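Local atomic coordinates of Cfl (PDB entry 7A9J), a protein that belongs to the ATP-dependent AMP-binding ligases and, as a coronafacic acid ligase, probably activates carboxylic acids as acyl adenylates for amide synthesis. Residues Ser26-His31 and Thr88-Leu93; Phe83-Thr88 and Val235-Pro240; Gly72-Ile77 and Gly388-His393; Lys128-Tyr131 and Ile137-Cys140. The protein carries 1 engineered substitution. All blocks are in the same frame, centred on the assembly; numbering follows the deposited sequence. Where two conformers were deposited one is given.

Contact 1. Residues Ser26-His31 and Thr88-Leu93; sequences SSFRKH and TYYACL
Phe28, on the helix that runs through 26-31, meets the helix that runs through 88-93 at one residue, Tyr90. Along the latter, Thr88 and Tyr89 come first and serve the other side of the helix: their side chains rest on Ile77 of strand 74-78, and the Tyr89 hydroxyl hydrogen-bonds to Leu237 O. Tyr90 follows, pointing toward the neighbouring helix, with CG beside its backbone N (chi1 -84°) and the ring laid between the two helices. Phe28 arrives over one face of this ring, off its centre: CG stands 3.7 Å above the plane of the Tyr90 ring, toward the rim, while CB of Phe28 comes within 3.4 Å of Tyr90 CE1. Further out, Phe28 CD1 passes 3.6 Å from Tyr90 OH. The two ring planes meet obliquely at 33°, with centroids 4.5 Å apart, an arrangement between a parallel stack and an edge-to-face pair. Broad flat groups suit this place, because the helices are too far apart for small side chains to bridge; even Phe28 CA and Tyr90 CA are 8.4 Å from each other. Helix 83-95 is the connecting helix of a beta-alpha-beta crossover between the adjacent parallel strands 74-78 and 98-101, so one of its faces lies on the sheet and the other receives helix 24-34. Ile57 of helix 50-66 packs against both rings, and Phe247 meets Tyr90. Cys92, one turn on from Thr88, again faces strand 74-78 and touches Ile75, and Leu93 leans on Phe247.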
loop_
_atom_site.group_PDB
_atom_site.type_symbol
_atom_site.label_atom_id
_atom_site.label_comp_id
_atom_site.label_asym_id
_atom_site.label_seq_id
_atom_site.Cartn_x
_atom_site.Cartn_y
_atom_site.Cartn_z
ATOM N N SER A 26 11.710 -6.051 -20.542
ATOM C CA SER A 26 11.446 -6.349 -21.945
ATOM C C SER A 26 9.955 -6.229 -22.246
ATOM O O SER A 26 9.575 -5.900 -23.371
ATOM C CB SER A 26 12.007 -7.721 -22.309
ATOM O OG SER A 26 11.227 -8.721 -21.688
ATOM N N SER A 27 9.090 -6.446 -21.244
ATOM C CA SER A 27 7.666 -6.199 -21.446
ATOM C C SER A 27 7.385 -4.724 -21.646
ATOM O O SER A 27 6.530 -4.354 -22.459
ATOM C CB SER A 27 6.858 -6.721 -20.236
ATOM O OG SER A 27 6.857 -8.123 -20.250
ATOM N N PHE A 28 8.040 -3.866 -20.862
ATOM C CA PHE A 28 7.889 -2.445 -21.068
ATOM C C PHE A 28 8.361 -2.060 -22.480
ATOM O O PHE A 28 7.699 -1.293 -23.193
ATOM C CB PHE A 28 8.710 -1.653 -20.022
ATOM C CG PHE A 28 8.746 -0.218 -20.353
ATOM C CD1 PHE A 28 7.654 0.543 -20.075
ATOM C CD2 PHE A 28 9.838 0.350 -21.093
ATOM C CE1 PHE A 28 7.605 1.886 -20.411
ATOM C CE2 PHE A 28 9.800 1.668 -21.468
ATOM C CZ PHE A 28 8.687 2.463 -21.136
ATOM N N ARG A 29 9.553 -2.537 -22.852
ATOM C CA ARG A 29 10.183 -2.162 -24.127
ATOM C C ARG A 29 9.274 -2.514 -25.284
ATOM O O ARG A 29 9.047 -1.695 -26.201
ATOM C CB ARG A 29 11.499 -2.916 -24.273
ATOM C CG ARG A 29 12.229 -2.511 -25.659
ATOM C CD ARG A 29 13.545 -3.308 -25.761
ATOM N NE ARG A 29 14.014 -3.196 -27.165
ATOM C CZ ARG A 29 13.471 -3.866 -28.177
ATOM N NH1 ARG A 29 12.458 -4.706 -27.966
ATOM N NH2 ARG A 29 13.960 -3.717 -29.408
ATOM N N LYS A 30 8.785 -3.748 -25.273
ATOM C CA LYS A 30 7.926 -4.232 -26.340
ATOM C C LYS A 30 6.737 -3.299 -26.490
ATOM O O LYS A 30 6.468 -2.788 -27.583
ATOM C CB LYS A 30 7.484 -5.659 -26.058
ATOM C CG LYS A 30 6.654 -6.276 -27.183
ATOM C CD LYS A 30 5.988 -7.560 -26.712
ATOM C CE LYS A 30 5.056 -8.104 -27.798
ATOM N NZ LYS A 30 4.652 -9.493 -27.474
ATOM N N HIS A 31 6.091 -2.965 -25.369
ATOM C CA HIS A 31 4.972 -2.043 -25.465
ATOM C C HIS A 31 5.389 -0.647 -25.918
ATOM O O HIS A 31 4.715 -0.028 -26.755
ATOM C CB HIS A 31 4.235 -1.957 -24.150
ATOM C CG HIS A 31 2.968 -1.185 -24.285
ATOM N ND1 HIS A 31 1.778 -1.785 -24.633
ATOM C CD2 HIS A 31 2.723 0.147 -24.255
ATOM C CE1 HIS A 31 0.844 -0.860 -24.775
ATOM N NE2 HIS A 31 1.390 0.322 -24.562
ATOM N N THR A 88 14.779 4.978 -13.813
ATOM C CA THR A 88 15.908 4.334 -13.149
ATOM C C THR A 88 15.566 2.909 -12.772
ATOM O O THR A 88 16.398 2.020 -12.928
ATOM C CB THR A 88 16.286 5.133 -11.891
ATOM O OG1 THR A 88 16.800 6.415 -12.315
ATOM C CG2 THR A 88 17.358 4.405 -11.076
ATOM N N TYR A 89 14.332 2.664 -12.265
ATOM C CA TYR A 89 13.942 1.270 -12.031
ATOM C C TYR A 89 14.120 0.438 -13.300
ATOM O O TYR A 89 14.694 -0.651 -13.260
ATOM C CB TYR A 89 12.469 1.160 -11.595
ATOM C CG TYR A 89 12.115 1.722 -10.287
ATOM C CD1 TYR A 89 13.025 1.732 -9.216
ATOM C CD2 TYR A 89 10.836 2.214 -10.085
ATOM C CE1 TYR A 89 12.630 2.200 -7.944
ATOM C CE2 TYR A 89 10.443 2.719 -8.838
ATOM C CZ TYR A 89 11.335 2.698 -7.772
ATOM O OH TYR A 89 10.970 3.163 -6.525
ATOM N N TYR A 90 13.620 0.930 -14.437
ATOM C CA TYR A 90 13.724 0.134 -15.645
ATOM C C TYR A 90 15.166 -0.003 -16.131
ATOM O O TYR A 90 15.543 -1.047 -16.708
ATOM C CB TYR A 90 12.914 0.783 -16.742
ATOM C CG TYR A 90 11.452 0.393 -16.653
ATOM C CD1 TYR A 90 11.068 -0.954 -16.821
ATOM C CD2 TYR A 90 10.466 1.359 -16.512
ATOM C CE1 TYR A 90 9.696 -1.319 -16.823
ATOM C CE2 TYR A 90 9.110 1.006 -16.515
ATOM C CZ TYR A 90 8.755 -0.337 -16.685
ATOM O OH TYR A 90 7.428 -0.686 -16.702
ATOM N N ALA A 91 15.980 1.038 -15.947
ATOM C CA ALA A 91 17.386 0.907 -16.334
ATOM C C ALA A 91 18.108 -0.163 -15.507
ATOM O O ALA A 91 18.952 -0.904 -16.061
ATOM C CB ALA A 91 18.116 2.259 -16.255
ATOM N N CYS A 92 17.817 -0.233 -14.183
ATOM C CA CYS A 92 18.399 -1.259 -13.333
ATOM C C CYS A 92 17.980 -2.635 -13.810
ATOM O O CYS A 92 18.809 -3.544 -13.964
ATOM C CB CYS A 92 17.926 -1.044 -11.890
ATOM S SG CYS A 92 18.714 0.403 -11.166
ATOM N N LEU A 93 16.685 -2.769 -14.106
ATOM C CA LEU A 93 16.160 -4.033 -14.625
ATOM C C LEU A 93 16.814 -4.420 -15.941
ATOM O O LEU A 93 17.131 -5.599 -16.161
ATOM C CB LEU A 93 14.643 -3.908 -14.820
ATOM C CG LEU A 93 13.868 -3.948 -13.470
ATOM C CD1 LEU A 93 12.418 -3.490 -13.702
ATOM C CD2 LEU A 93 13.892 -5.305 -12.817
#

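Contact 2. Residues Phe83-Thr88 and Val235-Pro240; sequences FELIAT and VDLISP
Leu85 and Leu237 lie antiparallel to one another, their branched ends sliding past in opposite directions, where helix 83-95 meets the loop joining strand 230-233 to helix 240-251 of the AMP-binding domain. Both leucines carry CG opposite the backbone N (chi1 178° in Leu85 and 179° in Leu237), which extends each side chain straight across to the other segment. The result is mutual: Leu85 CD2 sits 3.6 Å from Leu237 CG, and Leu237 CD2 in turn lies 3.8 Å from Leu85 CG. The second methyl of Leu85, CD1, is used differently. Ile238 crosses Leu85 at about a right angle and brings its CD1 to 3.9 Å from Leu85 CD1, so the leucine fork is met by two successive residues of the loop. On the helix, Ile86 adds a looser flank beside Leu237 CD2, though it occurs in two conformers and the detail of this touch is less certain. Leucine and isoleucine are apt here because their branched ends can fit between one another in a buried, wholly apolar meeting. What presents consecutive side chains to the same partner is a type I turn from Asp236 to Ser239, closed by Ser239 N to Asp236 O; Asn81 OD1 accepts from Leu237 N, inside the turn. Ser239 then takes the N-cap position of the next helix, whose first residue, Pro240, touches the bound 1-oxo-indene carboxylic acid. Within helix 83-95, Glu84 O is gripped twice, by Thr88 N at 2.8 Å and, from the opposite face of the carbonyl plane, by Thr88 OG1 at 2.7 Å.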
loop_
_atom_site.group_PDB
_atom_site.type_symbol
_atom_site.label_atom_id
_atom_site.label_comp_id
_atom_site.label_asym_id
_atom_site.label_seq_id
_atom_site.Cartn_x
_atom_site.Cartn_y
_atom_site.Cartn_z
ATOM N N PHE A 83 9.861 11.415 -13.148
ATOM C CA PHE A 83 9.995 10.480 -14.261
ATOM C C PHE A 83 11.337 9.734 -14.162
ATOM O O PHE A 83 11.462 8.576 -14.580
ATOM C CB PHE A 83 9.982 11.238 -15.616
ATOM C CG PHE A 83 8.706 11.989 -15.925
ATOM C CD1 PHE A 83 7.533 11.799 -15.143
ATOM C CD2 PHE A 83 8.668 12.849 -17.033
ATOM C CE1 PHE A 83 6.364 12.500 -15.482
ATOM C CE2 PHE A 83 7.538 13.564 -17.381
ATOM C CZ PHE A 83 6.353 13.395 -16.607
ATOM N N GLU A 84 12.343 10.394 -13.582
ATOM C CA GLU A 84 13.643 9.754 -13.437
ATOM C C GLU A 84 13.576 8.528 -12.551
ATOM O O GLU A 84 14.363 7.583 -12.781
ATOM C CB GLU A 84 14.691 10.732 -12.861
ATOM C CG GLU A 84 15.082 11.795 -13.896
ATOM C CD GLU A 84 14.047 12.927 -14.021
ATOM O OE1 GLU A 84 13.077 13.020 -13.240
ATOM O OE2 GLU A 84 14.249 13.771 -14.912
ATOM N N LEU A 85 12.634 8.499 -11.575
ATOM C CA LEU A 85 12.559 7.349 -10.676
ATOM C C LEU A 85 12.116 6.115 -11.452
ATOM O O LEU A 85 12.759 5.056 -11.372
ATOM C CB LEU A 85 11.594 7.657 -9.500
ATOM C CG LEU A 85 11.389 6.500 -8.503
ATOM C CD1 LEU A 85 12.756 5.876 -8.098
ATOM C CD2 LEU A 85 10.656 7.052 -7.271
ATOM N N ILE A 86 11.041 6.233 -12.240
ATOM C CA ILE A 86 10.585 5.042 -12.956
ATOM C C ILE A 86 11.576 4.681 -14.068
ATOM O O ILE A 86 11.829 3.491 -14.321
ATOM C CB ILE A 86 9.142 5.243 -13.466
ATOM C CG1 ILE A 86 8.637 3.958 -14.190
ATOM C CG2 ILE A 86 9.063 6.511 -14.347
ATOM C CD1 ILE A 86 8.666 2.628 -13.313
ATOM N N ALA A 87 12.220 5.677 -14.689
ATOM C CA ALA A 87 13.233 5.346 -15.672
ATOM C C ALA A 87 14.391 4.582 -15.040
ATOM O O ALA A 87 14.952 3.654 -15.660
ATOM C CB ALA A 87 13.700 6.634 -16.347
ATOM N N THR A 88 14.779 4.978 -13.813
ATOM C CA THR A 88 15.908 4.334 -13.149
ATOM C C THR A 88 15.566 2.909 -12.772
ATOM O O THR A 88 16.398 2.020 -12.928
ATOM C CB THR A 88 16.286 5.133 -11.891
ATOM O OG1 THR A 88 16.800 6.415 -12.315
ATOM C CG2 THR A 88 17.358 4.405 -11.076
ATOM N N VAL A 235 0.490 6.454 -2.988
ATOM C CA VAL A 235 1.603 5.977 -2.175
ATOM C C VAL A 235 2.891 6.327 -2.940
ATOM O O VAL A 235 2.903 6.193 -4.147
ATOM C CB VAL A 235 1.462 4.472 -2.006
ATOM C CG1 VAL A 235 2.737 3.910 -1.426
ATOM C CG2 VAL A 235 0.203 4.175 -1.054
ATOM N N ASP A 236 3.926 6.794 -2.245
ATOM C CA ASP A 236 5.170 7.153 -2.930
ATOM C C ASP A 236 5.649 6.065 -3.873
ATOM O O ASP A 236 5.627 4.867 -3.560
ATOM C CB ASP A 236 6.316 7.439 -1.934
ATOM C CG ASP A 236 6.025 8.553 -0.942
ATOM O OD1 ASP A 236 5.221 9.469 -1.219
ATOM O OD2 ASP A 236 6.664 8.525 0.124
ATOM N N LEU A 237 6.204 6.517 -5.025
ATOM C CA LEU A 237 6.716 5.585 -6.022
ATOM C C LEU A 237 7.949 4.830 -5.533
ATOM O O LEU A 237 8.308 3.803 -6.106
ATOM C CB LEU A 237 7.043 6.376 -7.329
ATOM C CG LEU A 237 7.624 5.570 -8.496
ATOM C CD1 LEU A 237 6.744 4.381 -8.892
ATOM C CD2 LEU A 237 7.795 6.628 -9.659
ATOM N N ILE A 238 8.573 5.290 -4.460
ATOM C CA ILE A 238 9.666 4.540 -3.841
ATOM C C ILE A 238 9.138 3.349 -3.046
ATOM O O ILE A 238 9.913 2.482 -2.655
ATOM C CB ILE A 238 10.482 5.529 -2.991
ATOM C CG1 ILE A 238 11.980 5.146 -2.903
ATOM C CG2 ILE A 238 9.941 5.623 -1.584
ATOM C CD1 ILE A 238 12.765 5.216 -4.248
ATOM N N SER A 239 7.847 3.265 -2.854
ATOM C CA SER A 239 7.292 2.170 -2.003
ATOM C C SER A 239 6.864 0.978 -2.872
ATOM O O SER A 239 6.282 1.161 -3.938
ATOM C CB SER A 239 6.095 2.705 -1.239
ATOM O OG SER A 239 5.619 1.701 -0.334
ATOM N N PRO A 240 7.129 -0.262 -2.500
ATOM C CA PRO A 240 6.847 -1.412 -3.398
ATOM C C PRO A 240 5.451 -1.515 -4.022
ATOM O O PRO A 240 5.360 -1.831 -5.202
ATOM C CB PRO A 240 7.073 -2.631 -2.460
ATOM C CG PRO A 240 8.206 -2.220 -1.631
ATOM C CD PRO A 240 7.872 -0.692 -1.286
#

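Contact 3. Residues Gly72-Ile77 and Gly388-His393; sequences GDRISI and GIWNGH
A cation-pi pair of Arg74 and Trp390 joins the parallel sheet that holds strand 74-78 to the antiparallel sheet that holds strand 388-390. The first segment enters through Gly72, whose positive phi (93°) favours glycine, and Asp73, whose OD2 accepts from Lys70 N just before the strand. Arg74 then does all the reaching. Its chain is fully extended from CG to NE, which spans much of the 12.0 Å between the CA atoms of Arg74 and Trp390. CZ ends 3.7 Å from the centroid of the six-membered ring of Trp390 and almost exactly on the ring normal. The guanidinium does not lie flat there: its plane stands 82° to the indole and lowers an edge onto the face. NH1 comes down over the CE2-CZ2 side of the six-membered ring, 2.9 Å from Trp390 CE2, and NH2 sits 3.2 Å from Trp390 CZ3, distances so short that their exact values are doubtful. Two neighbouring carbonyls fix the pair, since Arg74 NH1 donates to Ser118 O and Trp390 NE1 to His117 O. Tryptophan suits the place by offering the charge a broad electron-rich face while its own N-H is satisfied at the edge. Ile75 next turns its side chain back to helix 83-95, Ser76 OG bonds to Ser120 OG, and Ile77 also meets that helix. Across the indole from the arginine, Gly392 N lies 3.3 Å above the ring plane, in an Asx turn closed by His393 N to Asn391 OD1 at 2.8 Å.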
loop_
_atom_site.group_PDB
_atom_site.type_symbol
_atom_site.label_atom_id
_atom_site.label_comp_id
_atom_site.label_asym_id
_atom_site.label_seq_id
_atom_site.Cartn_x
_atom_site.Cartn_y
_atom_site.Cartn_z
ATOM N N GLY A 72 24.174 -7.455 -11.042
ATOM C CA GLY A 72 24.365 -7.899 -9.675
ATOM C C GLY A 72 24.811 -6.836 -8.680
ATOM O O GLY A 72 24.695 -7.055 -7.466
ATOM N N ASP A 73 25.333 -5.704 -9.151
ATOM C CA ASP A 73 25.619 -4.587 -8.261
ATOM C C ASP A 73 24.318 -4.028 -7.684
ATOM O O ASP A 73 23.288 -3.992 -8.355
ATOM C CB ASP A 73 26.353 -3.465 -9.013
ATOM C CG ASP A 73 27.783 -3.832 -9.399
ATOM O OD1 ASP A 73 28.344 -4.838 -8.899
ATOM O OD2 ASP A 73 28.357 -3.090 -10.222
ATOM N N ARG A 74 24.384 -3.524 -6.461
ATOM C CA ARG A 74 23.199 -3.030 -5.763
ATOM C C ARG A 74 23.219 -1.507 -5.765
ATOM O O ARG A 74 24.215 -0.890 -5.413
ATOM C CB ARG A 74 23.125 -3.612 -4.343
ATOM C CG ARG A 74 23.170 -5.148 -4.457
ATOM C CD ARG A 74 23.051 -5.783 -3.157
ATOM N NE ARG A 74 23.059 -7.231 -3.223
ATOM C CZ ARG A 74 23.001 -7.992 -2.131
ATOM N NH1 ARG A 74 22.947 -7.404 -0.939
ATOM N NH2 ARG A 74 23.019 -9.321 -2.214
ATOM N N ILE A 75 22.102 -0.909 -6.158
ATOM C CA ILE A 75 21.968 0.530 -6.245
ATOM C C ILE A 75 20.861 0.970 -5.297
ATOM O O ILE A 75 19.707 0.553 -5.457
ATOM C CB ILE A 75 21.609 0.968 -7.669
ATOM C CG1 ILE A 75 22.590 0.366 -8.662
ATOM C CG2 ILE A 75 21.596 2.518 -7.731
ATOM C CD1 ILE A 75 22.384 0.975 -10.061
ATOM N N SER A 76 21.206 1.812 -4.315
ATOM C CA SER A 76 20.189 2.410 -3.439
ATOM C C SER A 76 19.546 3.587 -4.158
ATOM O O SER A 76 20.242 4.396 -4.766
ATOM C CB SER A 76 20.820 2.879 -2.132
ATOM O OG SER A 76 21.114 1.773 -1.315
ATOM N N ILE A 77 18.216 3.673 -4.103
ATOM C CA ILE A 77 17.469 4.688 -4.829
ATOM C C ILE A 77 16.659 5.465 -3.807
ATOM O O ILE A 77 15.968 4.875 -2.958
ATOM C CB ILE A 77 16.541 4.068 -5.894
ATOM C CG1 ILE A 77 17.367 3.256 -6.899
ATOM C CG2 ILE A 77 15.850 5.187 -6.657
ATOM C CD1 ILE A 77 16.528 2.606 -7.990
ATOM N N GLY A 388 14.046 -14.894 -0.634
ATOM C CA GLY A 388 14.649 -15.020 0.674
ATOM C C GLY A 388 14.838 -13.646 1.290
ATOM O O GLY A 388 14.293 -12.649 0.829
ATOM N N ILE A 389 15.578 -13.631 2.382
ATOM C CA ILE A 389 15.806 -12.403 3.121
ATOM C C ILE A 389 17.286 -12.117 3.114
ATOM O O ILE A 389 18.104 -12.980 3.478
ATOM C CB ILE A 389 15.261 -12.485 4.567
ATOM C CG1 ILE A 389 13.723 -12.561 4.547
ATOM C CG2 ILE A 389 15.808 -11.316 5.376
ATOM C CD1 ILE A 389 13.103 -12.775 5.939
ATOM N N TRP A 390 17.633 -10.908 2.696
ATOM C CA TRP A 390 19.005 -10.485 2.713
ATOM C C TRP A 390 19.367 -10.103 4.141
ATOM O O TRP A 390 18.716 -9.238 4.729
ATOM C CB TRP A 390 19.185 -9.292 1.775
ATOM C CG TRP A 390 20.503 -8.780 1.872
ATOM C CD1 TRP A 390 20.879 -7.591 2.416
ATOM C CD2 TRP A 390 21.702 -9.429 1.451
ATOM N NE1 TRP A 390 22.223 -7.447 2.343
ATOM C CE2 TRP A 390 22.765 -8.564 1.760
ATOM C CE3 TRP A 390 21.981 -10.664 0.845
ATOM C CZ2 TRP A 390 24.094 -8.880 1.471
ATOM C CZ3 TRP A 390 23.303 -10.982 0.562
ATOM C CH2 TRP A 390 24.345 -10.094 0.881
ATOM N N ASN A 391 20.406 -10.711 4.687
ATOM C CA ASN A 391 20.694 -10.527 6.105
ATOM C C ASN A 391 21.903 -9.654 6.319
ATOM O O ASN A 391 22.434 -9.595 7.431
ATOM C CB ASN A 391 20.851 -11.885 6.802
ATOM C CG ASN A 391 22.023 -12.714 6.276
ATOM O OD1 ASN A 391 23.014 -12.198 5.745
ATOM N ND2 ASN A 391 21.909 -14.029 6.446
ATOM N N GLY A 392 22.337 -8.954 5.274
ATOM C CA GLY A 392 23.563 -8.218 5.277
ATOM C C GLY A 392 24.711 -8.952 4.624
ATOM O O GLY A 392 25.571 -8.311 4.004
ATOM N N HIS A 393 24.741 -10.280 4.736
ATOM C CA HIS A 393 25.845 -11.072 4.204
ATOM C C HIS A 393 25.407 -12.116 3.194
ATOM O O HIS A 393 26.101 -12.314 2.192
ATOM C CB HIS A 393 26.598 -11.766 5.344
ATOM C CG HIS A 393 26.685 -10.945 6.588
ATOM N ND1 HIS A 393 25.653 -10.867 7.501
ATOM C CD2 HIS A 393 27.672 -10.151 7.067
ATOM C CE1 HIS A 393 26.005 -10.068 8.492
ATOM N NE2 HIS A 393 27.226 -9.620 8.254
#

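Contact 4. Residues Lys128-Tyr131 and Ile137-Cys140; sequences KRFY and IESC. With PO4 (phosphate ion), chain C.
Phe130 is met by two successive residues, Ile137 and Glu138, from the short helix 134-138. Its CD1 lies 3.8 Å from Ile137 CD1, an apolar touch at one flank of the ring. At the far end Glu138 OE2 approaches CZ of Phe130 to 3.4 Å, lying at the ring edge and near its plane, with the carboxylate turned 73° to the ring. A negative oxygen is probably favourable there, because the rim hydrogens of an aromatic ring are slightly positive. Second partners hold that carboxylate: Lys134 forms a salt bridge with OE1, and Thr160 OG1 bonds to OE2. Behind the phenylalanine, Tyr131 turns one ring face to Phe130 CD2, 3.8 Å above it.

The start of helix 127-132 binds a phosphate, probably from the crystallisation liquor. Arg129 grips it edge-on with two nearly straight bonds, NH1 to O1 at 3.0 Å (169°) and NH2 to O4 at 2.8 Å (163°), while the extended Lys128 adds NZ to O1 at 3.1 Å. Lys128 CB backs the guanidinium face, and Asp126 OD2 pairs with Arg129 NH2, which orients the group. Phe130 and Ile137 also rest on Tyr123 and Ile146, so this is a two-helix connection between the parallel strands 122-125 and 145-148, its apolar side laid on the sheet.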
loop_
_atom_site.group_PDB
_atom_site.type_symbol
_atom_site.label_atom_id
_atom_site.label_comp_id
_atom_site.label_asym_id
_atom_site.label_seq_id
_atom_site.Cartn_x
_atom_site.Cartn_y
_atom_site.Cartn_z
ATOM N N LYS A 128 16.316 16.977 -2.822
ATOM C CA LYS A 128 15.757 17.103 -1.478
ATOM C C LYS A 128 16.238 15.962 -0.576
ATOM O O LYS A 128 16.667 16.210 0.559
ATOM C CB LYS A 128 14.220 17.093 -1.602
ATOM C CG LYS A 128 13.456 17.207 -0.267
ATOM C CD LYS A 128 11.987 17.578 -0.571
ATOM C CE LYS A 128 11.115 17.684 0.702
ATOM N NZ LYS A 128 9.646 17.678 0.351
ATOM N N ARG A 129 16.195 14.723 -1.077
ATOM C CA ARG A 129 16.547 13.544 -0.264
ATOM C C ARG A 129 18.045 13.512 0.032
ATOM O O ARG A 129 18.471 13.299 1.176
ATOM C CB ARG A 129 16.101 12.259 -0.973
ATOM C CG ARG A 129 14.718 11.739 -0.459
ATOM C CD ARG A 129 13.643 12.870 -0.364
ATOM N NE ARG A 129 13.233 13.351 -1.707
ATOM C CZ ARG A 129 12.087 13.996 -1.929
ATOM N NH1 ARG A 129 11.247 14.202 -0.883
ATOM N NH2 ARG A 129 11.803 14.460 -3.155
ATOM N N PHE A 130 18.862 13.764 -0.987
ATOM C CA PHE A 130 20.304 13.787 -0.781
ATOM C C PHE A 130 20.729 14.818 0.249
ATOM O O PHE A 130 21.585 14.537 1.082
ATOM C CB PHE A 130 21.023 14.040 -2.142
ATOM C CG PHE A 130 22.519 14.085 -2.010
ATOM C CD1 PHE A 130 23.230 12.900 -1.814
ATOM C CD2 PHE A 130 23.199 15.271 -2.155
ATOM C CE1 PHE A 130 24.646 12.964 -1.685
ATOM C CE2 PHE A 130 24.606 15.358 -1.980
ATOM C CZ PHE A 130 25.319 14.172 -1.780
ATOM N N TYR A 131 20.257 16.066 0.145
ATOM C CA TYR A 131 20.853 17.075 0.982
ATOM C C TYR A 131 20.386 16.933 2.430
ATOM O O TYR A 131 21.059 17.417 3.326
ATOM C CB TYR A 131 20.567 18.476 0.441
ATOM C CG TYR A 131 21.584 18.782 -0.633
ATOM C CD1 TYR A 131 22.889 19.112 -0.280
ATOM C CD2 TYR A 131 21.257 18.660 -1.984
ATOM C CE1 TYR A 131 23.874 19.398 -1.296
ATOM C CE2 TYR A 131 22.229 18.926 -2.982
ATOM C CZ TYR A 131 23.501 19.246 -2.618
ATOM O OH TYR A 131 24.476 19.538 -3.589
ATOM N N ILE A 137 25.202 9.650 3.521
ATOM C CA ILE A 137 25.391 8.951 2.252
ATOM C C ILE A 137 26.871 8.971 1.870
ATOM O O ILE A 137 27.477 7.932 1.563
ATOM C CB ILE A 137 24.500 9.578 1.174
ATOM C CG1 ILE A 137 23.026 9.229 1.398
ATOM C CG2 ILE A 137 24.907 9.022 -0.257
ATOM C CD1 ILE A 137 22.122 10.283 0.781
ATOM N N GLU A 138 27.499 10.128 1.991
ATOM C CA GLU A 138 28.876 10.254 1.531
ATOM C C GLU A 138 29.869 9.560 2.437
ATOM O O GLU A 138 31.031 9.412 2.043
ATOM C CB GLU A 138 29.243 11.730 1.357
ATOM C CG GLU A 138 28.437 12.323 0.198
ATOM C CD GLU A 138 28.812 13.774 -0.173
ATOM O OE1 GLU A 138 29.213 14.570 0.724
ATOM O OE2 GLU A 138 28.694 14.123 -1.388
ATOM N N SER A 139 29.454 9.135 3.625
ATOM C CA SER A 139 30.347 8.390 4.496
ATOM C C SER A 139 30.201 6.874 4.324
ATOM O O SER A 139 30.856 6.117 5.054
ATOM C CB SER A 139 30.098 8.791 5.956
ATOM O OG SER A 139 28.820 8.325 6.372
ATOM N N CYS A 140 29.392 6.420 3.363
ATOM C CA CYS A 140 29.230 4.997 3.043
ATOM C C CYS A 140 30.328 4.590 2.069
ATOM O O CYS A 140 30.208 4.794 0.862
ATOM C CB CYS A 140 27.851 4.727 2.460
ATOM S SG CYS A 140 26.486 4.903 3.663
HETATM P P PO4 C . 8.399 16.054 -3.144
HETATM O O1 PO4 C . 8.700 15.607 -1.695
HETATM O O2 PO4 C . 8.254 17.557 -3.240
HETATM O O3 PO4 C . 7.112 15.413 -3.562
HETATM O O4 PO4 C . 9.468 15.641 -4.096
#

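Overall arrangement
Contacts 1 and 2 use successive parts of helix 83-95 and share Thr88, with centres about 13 Å apart. Contact 3 begins on the strand just before that helix, and Ile77 is where they meet: its CG2 lies 3.5 Å from Leu85 CD1, and its O lies 3.5 Å from Ile238 CD1. Contact 4 touches none of the others; its nearest atoms are about 7 Å from contacts 2 and 3 and about 11 Å from contact 1, on the helices between strands 122-125 and 145-148 of the same parallel sheet. Contact 2 is the one that includes a residue of the ligand pocket, Pro240, and the Ile238 side chain is about 11 Å from the bound indene carboxylic acid.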